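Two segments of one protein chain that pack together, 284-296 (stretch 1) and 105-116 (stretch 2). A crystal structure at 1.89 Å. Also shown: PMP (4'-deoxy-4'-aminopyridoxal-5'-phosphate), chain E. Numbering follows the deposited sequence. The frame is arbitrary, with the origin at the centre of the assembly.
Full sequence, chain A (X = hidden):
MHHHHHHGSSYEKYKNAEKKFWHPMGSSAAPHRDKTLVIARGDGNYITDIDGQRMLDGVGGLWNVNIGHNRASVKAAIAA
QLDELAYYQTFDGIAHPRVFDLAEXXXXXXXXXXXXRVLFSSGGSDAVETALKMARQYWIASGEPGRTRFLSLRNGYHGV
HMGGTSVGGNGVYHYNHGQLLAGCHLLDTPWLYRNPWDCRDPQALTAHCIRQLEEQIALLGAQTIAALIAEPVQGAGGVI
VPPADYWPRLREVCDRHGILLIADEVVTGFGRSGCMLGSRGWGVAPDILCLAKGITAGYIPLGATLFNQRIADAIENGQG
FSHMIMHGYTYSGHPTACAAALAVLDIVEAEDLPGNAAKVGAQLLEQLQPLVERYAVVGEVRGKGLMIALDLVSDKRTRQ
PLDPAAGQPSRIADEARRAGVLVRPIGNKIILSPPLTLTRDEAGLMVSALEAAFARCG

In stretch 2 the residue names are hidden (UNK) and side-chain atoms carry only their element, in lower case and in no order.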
# COMPACT_ATOMS: atom_id res chain seq x y z
N VAL A 284 29.81 -5.54 -16.67
CA VAL A 284 28.59 -4.74 -16.64
C VAL A 284 28.79 -3.53 -15.73
O VAL A 284 29.40 -3.63 -14.66
CB VAL A 284 27.39 -5.58 -16.16
CG1 VAL A 284 26.25 -4.70 -15.70
CG2 VAL A 284 26.93 -6.50 -17.28
N ALA A 285 28.32 -2.37 -16.20
CA ALA A 285 28.27 -1.15 -15.41
C ALA A 285 26.83 -0.91 -14.96
O ALA A 285 25.98 -0.56 -15.79
CB ALA A 285 28.77 0.04 -16.22
N PRO A 286 26.51 -1.12 -13.69
CA PRO A 286 25.17 -0.78 -13.20
C PRO A 286 25.04 0.73 -12.99
O PRO A 286 26.00 1.48 -13.11
CB PRO A 286 25.08 -1.54 -11.87
CG PRO A 286 26.50 -1.63 -11.41
CD PRO A 286 27.35 -1.74 -12.65
N ASP A 287 23.81 1.16 -12.69
CA ASP A 287 23.58 2.57 -12.44
C ASP A 287 23.93 2.96 -11.00
O ASP A 287 24.35 4.09 -10.77
CB ASP A 287 22.11 2.93 -12.73
CG ASP A 287 21.74 2.77 -14.20
OD1 ASP A 287 22.10 3.66 -15.00
OD2 ASP A 287 21.10 1.77 -14.56
N ILE A 288 23.75 2.04 -10.04
CA ILE A 288 23.96 2.30 -8.62
C ILE A 288 24.73 1.13 -8.01
O ILE A 288 24.49 -0.03 -8.37
CB ILE A 288 22.62 2.50 -7.87
CG1 ILE A 288 21.86 3.70 -8.46
CG2 ILE A 288 22.86 2.70 -6.37
CD1 ILE A 288 20.47 3.85 -7.91
N LEU A 289 25.66 1.44 -7.10
CA LEU A 289 26.38 0.44 -6.31
C LEU A 289 26.01 0.58 -4.84
O LEU A 289 25.98 1.70 -4.31
CB LEU A 289 27.90 0.60 -6.43
CG LEU A 289 28.49 0.43 -7.82
CD1 LEU A 289 30.00 0.69 -7.76
CD2 LEU A 289 28.18 -0.96 -8.35
N CYS A 290 25.73 -0.55 -4.19
CA CYS A 290 25.53 -0.65 -2.74
C CYS A 290 26.70 -1.41 -2.10
O CYS A 290 26.95 -2.56 -2.46
CB CYS A 290 24.20 -1.33 -2.42
SG CYS A 290 22.71 -0.54 -3.07
N LEU A 291 27.38 -0.76 -1.15
CA LEU A 291 28.58 -1.33 -0.52
C LEU A 291 28.53 -1.26 1.00
O LEU A 291 28.01 -0.31 1.59
CB LEU A 291 29.85 -0.63 -0.99
CG LEU A 291 30.15 -0.65 -2.48
CD1 LEU A 291 31.09 0.50 -2.81
CD2 LEU A 291 30.76 -1.99 -2.87
N ALA A 292 29.15 -2.26 1.63
CA ALA A 292 29.35 -2.29 3.07
C ALA A 292 30.37 -3.36 3.42
O ALA A 292 31.25 -3.67 2.62
CB ALA A 292 28.03 -2.55 3.81
N LYS A 293 30.23 -3.96 4.61
CA LYS A 293 31.01 -5.11 5.04
C LYS A 293 32.52 -4.91 4.87
O LYS A 293 33.15 -4.18 5.63
CB LYS A 293 30.56 -6.36 4.29
CG LYS A 293 29.21 -6.89 4.74
CD LYS A 293 28.89 -8.21 4.07
CE LYS A 293 27.53 -8.74 4.51
NZ LYS A 293 27.56 -9.26 5.91
N GLY A 294 33.09 -5.54 3.84
CA GLY A 294 34.53 -5.49 3.63
C GLY A 294 35.09 -4.10 3.40
O GLY A 294 36.31 -3.93 3.48
N ILE A 295 34.23 -3.11 3.12
CA ILE A 295 34.70 -1.76 2.84
C ILE A 295 35.55 -1.23 4.00
O ILE A 295 36.53 -0.51 3.78
CB ILE A 295 33.51 -0.83 2.52
CG1 ILE A 295 34.02 0.50 1.93
CG2 ILE A 295 32.58 -0.65 3.72
CD1 ILE A 295 32.95 1.34 1.24
N THR A 296 35.21 -1.60 5.23
CA THR A 296 36.05 -1.34 6.39
C THR A 296 36.58 -2.64 6.99
O THR A 296 37.13 -2.63 8.10
CB THR A 296 35.29 -0.55 7.47
OG1 THR A 296 34.07 -1.22 7.80
CG2 THR A 296 35.01 0.85 6.98
N UNK A 105 38.11 8.87 -3.37
CA UNK A 105 38.72 7.55 -3.55
C UNK A 105 37.75 6.57 -4.19
O UNK A 105 38.10 5.84 -5.11
n UNK A 105 41.84 4.34 -2.71
c UNK A 105 42.55 3.76 -1.74
n UNK A 105 42.81 4.41 -0.62
c UNK A 105 39.21 7.03 -2.20
n UNK A 105 43.01 2.53 -1.92
c UNK A 105 41.29 5.68 -2.64
c UNK A 105 39.83 5.64 -2.22
N UNK A 106 36.51 6.52 -3.68
CA UNK A 106 35.54 5.56 -4.19
C UNK A 106 35.17 5.86 -5.64
O UNK A 106 35.15 4.96 -6.48
c UNK A 106 34.52 4.96 -1.90
c UNK A 106 34.30 5.58 -3.29
c UNK A 106 34.75 3.46 -2.05
c UNK A 106 33.35 5.23 -0.97
N UNK A 107 34.87 7.12 -5.94
CA UNK A 107 34.52 7.49 -7.31
C UNK A 107 35.68 7.23 -8.27
O UNK A 107 35.45 6.95 -9.46
c UNK A 107 32.80 9.14 -6.63
c UNK A 107 34.11 8.95 -7.35
o UNK A 107 35.10 9.75 -6.70
N UNK A 108 36.92 7.33 -7.79
CA UNK A 108 38.06 7.01 -8.63
C UNK A 108 38.19 5.53 -8.93
O UNK A 108 38.51 5.14 -10.05
N UNK A 109 37.96 4.68 -7.91
CA UNK A 109 38.04 3.23 -8.10
C UNK A 109 37.01 2.72 -9.09
O UNK A 109 37.25 1.73 -9.78
c UNK A 109 37.79 2.51 -6.77
s UNK A 109 38.35 1.62 -4.35
c UNK A 109 38.73 -0.02 -4.95
c UNK A 109 38.88 2.62 -5.74
N UNK A 110 35.85 3.37 -9.15
CA UNK A 110 34.74 2.91 -9.98
C UNK A 110 34.44 3.91 -11.09
O UNK A 110 33.28 4.14 -11.45
c UNK A 110 33.77 1.72 -7.97
c UNK A 110 34.28 0.45 -8.19
c UNK A 110 33.51 2.65 -9.12
c UNK A 110 33.75 1.27 -5.61
c UNK A 110 34.26 0.01 -5.84
c UNK A 110 34.53 -0.40 -7.13
c UNK A 110 33.51 2.12 -6.67
N UNK A 111 35.48 4.53 -11.64
CA UNK A 111 35.29 5.37 -12.82
C UNK A 111 34.81 4.53 -13.99
O UNK A 111 34.00 4.98 -14.81
c UNK A 111 36.58 6.10 -13.16
N UNK A 112 35.29 3.29 -14.08
CA UNK A 112 34.83 2.36 -15.11
C UNK A 112 33.31 2.27 -15.14
O UNK A 112 32.72 2.03 -16.20
o UNK A 112 35.21 -2.45 -16.12
c UNK A 112 35.71 -1.41 -15.68
c UNK A 112 35.44 0.98 -14.88
n UNK A 112 36.87 -1.39 -15.01
c UNK A 112 35.03 -0.07 -15.89
N UNK A 113 32.66 2.46 -13.99
CA UNK A 113 31.21 2.46 -13.92
C UNK A 113 30.63 3.88 -13.89
O UNK A 113 29.44 4.04 -13.61
c UNK A 113 32.52 -0.16 -12.70
o UNK A 113 33.24 0.57 -11.98
o UNK A 113 32.95 -1.12 -13.36
c UNK A 113 30.74 1.67 -12.70
c UNK A 113 31.04 0.17 -12.79
N UNK A 114 31.45 4.89 -14.19
CA UNK A 114 31.02 6.29 -14.27
C UNK A 114 30.30 6.75 -13.00
O UNK A 114 29.44 7.62 -13.04
c UNK A 114 30.16 6.54 -15.51
c UNK A 114 27.05 7.18 -16.75
n UNK A 114 28.20 7.24 -17.42
n UNK A 114 26.17 6.22 -17.01
n UNK A 114 26.76 8.08 -15.82
c UNK A 114 29.25 8.24 -17.23
c UNK A 114 30.10 8.01 -15.97
N UNK A 115 30.65 6.15 -11.86
CA UNK A 115 30.11 6.60 -10.58
C UNK A 115 30.57 8.02 -10.29
O UNK A 115 31.75 8.35 -10.45
c UNK A 115 29.90 4.28 -9.48
s UNK A 115 28.10 4.32 -9.43
c UNK A 115 27.71 2.90 -10.45
c UNK A 115 30.54 5.67 -9.46
N UNK A 116 29.66 8.86 -9.82
CA UNK A 116 29.94 10.28 -9.65
C UNK A 116 29.74 10.79 -8.23
O UNK A 116 30.48 11.68 -7.80
c UNK A 116 29.08 11.12 -10.61
N1 PMP E . 22.63 -6.94 0.92
C2 PMP E . 23.54 -7.99 0.89
C2A PMP E . 23.87 -8.69 -0.40
C3 PMP E . 23.84 -8.63 2.08
O3 PMP E . 24.42 -9.87 2.08
C4 PMP E . 23.54 -8.00 3.29
C4A PMP E . 23.95 -8.66 4.59
N4A PMP E . 24.46 -9.99 4.35
C5 PMP E . 22.86 -6.78 3.30
C6 PMP E . 22.41 -6.26 2.09
C5A PMP E . 22.63 -6.05 4.61
O4P PMP E . 23.87 -5.73 5.23
P PMP E . 23.98 -5.25 6.77
O1P PMP E . 23.97 -6.50 7.63
O2P PMP E . 25.29 -4.52 6.95
O3P PMP E . 22.82 -4.36 7.18
O HOH W 1 31.65 -2.84 -15.01

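Position 105 carries seven side-chain atoms: three carbons, a nitrogen, then a carbon bearing two more nitrogens. That terminal guanidinium identifies Arg 105. It lies on the helix, out of reach of stretch 1. Its NH1 and NH2 are hydrogen-bonded elsewhere in the structure.

Position 106 has four carbons, forked at the second, and one branch end faces Ile 295. A fork one carbon beyond CB, rather than at it, means Leu 106; Leu 106 CD2 lies 4.3 Å from Ile 295 CD1, and chi1 of -71° (m) with chi2 of 169° (t) is a common leucine rotamer.

Position 107 shows one carbon carrying an oxygen and a carbon, with no contact across the interface. By element this is Thr 107. Position 108 has no side-chain atoms, so it is Gly 108; an ideal CB here would find nothing of stretch 1 within 5.5 Å, so the contact does not demand a glycine.

Position 109 is an unbranched chain of two carbons, a sulfur and a carbon, out of reach of stretch 1. The thioether defines Met 109, whose N donates to Arg 105 O at 3.0 Å, a helical i to i-4 bond.

At position 110 one carbon leads into a ring of six carbons, packed against Leu 289 and Leu 291. With no oxygen on the ring, it is Phe 110. Leu 289 CD1 lies 4.1 Å from the ring centroid and 20° off the normal, a CH-pi contact over one face, while Leu 291 CD1 approaches Phe 110 CE2 obliquely at 3.9 Å. Phe 110 is the first residue to leave helical phi/psi (-115/37).

Position 111 has a single carbon, hence Ala 111, exposed and out of reach. Position 112 has three carbons, the third bearing an oxygen and a nitrogen: an amide, Gln 112. The backbone Gln 112 O comes within 4.4 Å of Ala 285 CB.

Position 113 also has three carbons, but the third carries two oxygens, giving Glu 113. Glu 113 CG packs 4.0 Å from Ala 285 CA and 4.2 Å from Pro 286 CD. A water O donates to Glu 113 OE2 at 2.7 Å and to Val 284 O at 2.4 Å, bridging the stretches.

Position 114 has three carbons, a nitrogen, then a carbon carrying two more nitrogens, and Arg 114 makes no contact within 4.5 Å. Its phi/psi of 53/29 is left-handed. Position 115 again shows two carbons, sulfur and carbon, unbranched: Met 115. Although CA-to-CB points sideways, the end comes nearer, with Met 115 CE 3.5 Å from Pro 286 O and 3.7 Å from Leu 289 CG. Position 116 has a single side-chain carbon, which makes it Ala 116; it is out of reach of stretch 1.

No direct hydrogen bond crosses this interface, which buries 424 Å² with both sides summed. Apolar packing joins Ile 295 to Leu 106, places Leu 289 and Leu 291 against Phe 110, and sets Leu 289 against Met 115; near Ala 285, aliphatic contacts of Glu 113 and its bridging water complete the join.

Stretch 2 (105-116) RLTGMFAQERMA
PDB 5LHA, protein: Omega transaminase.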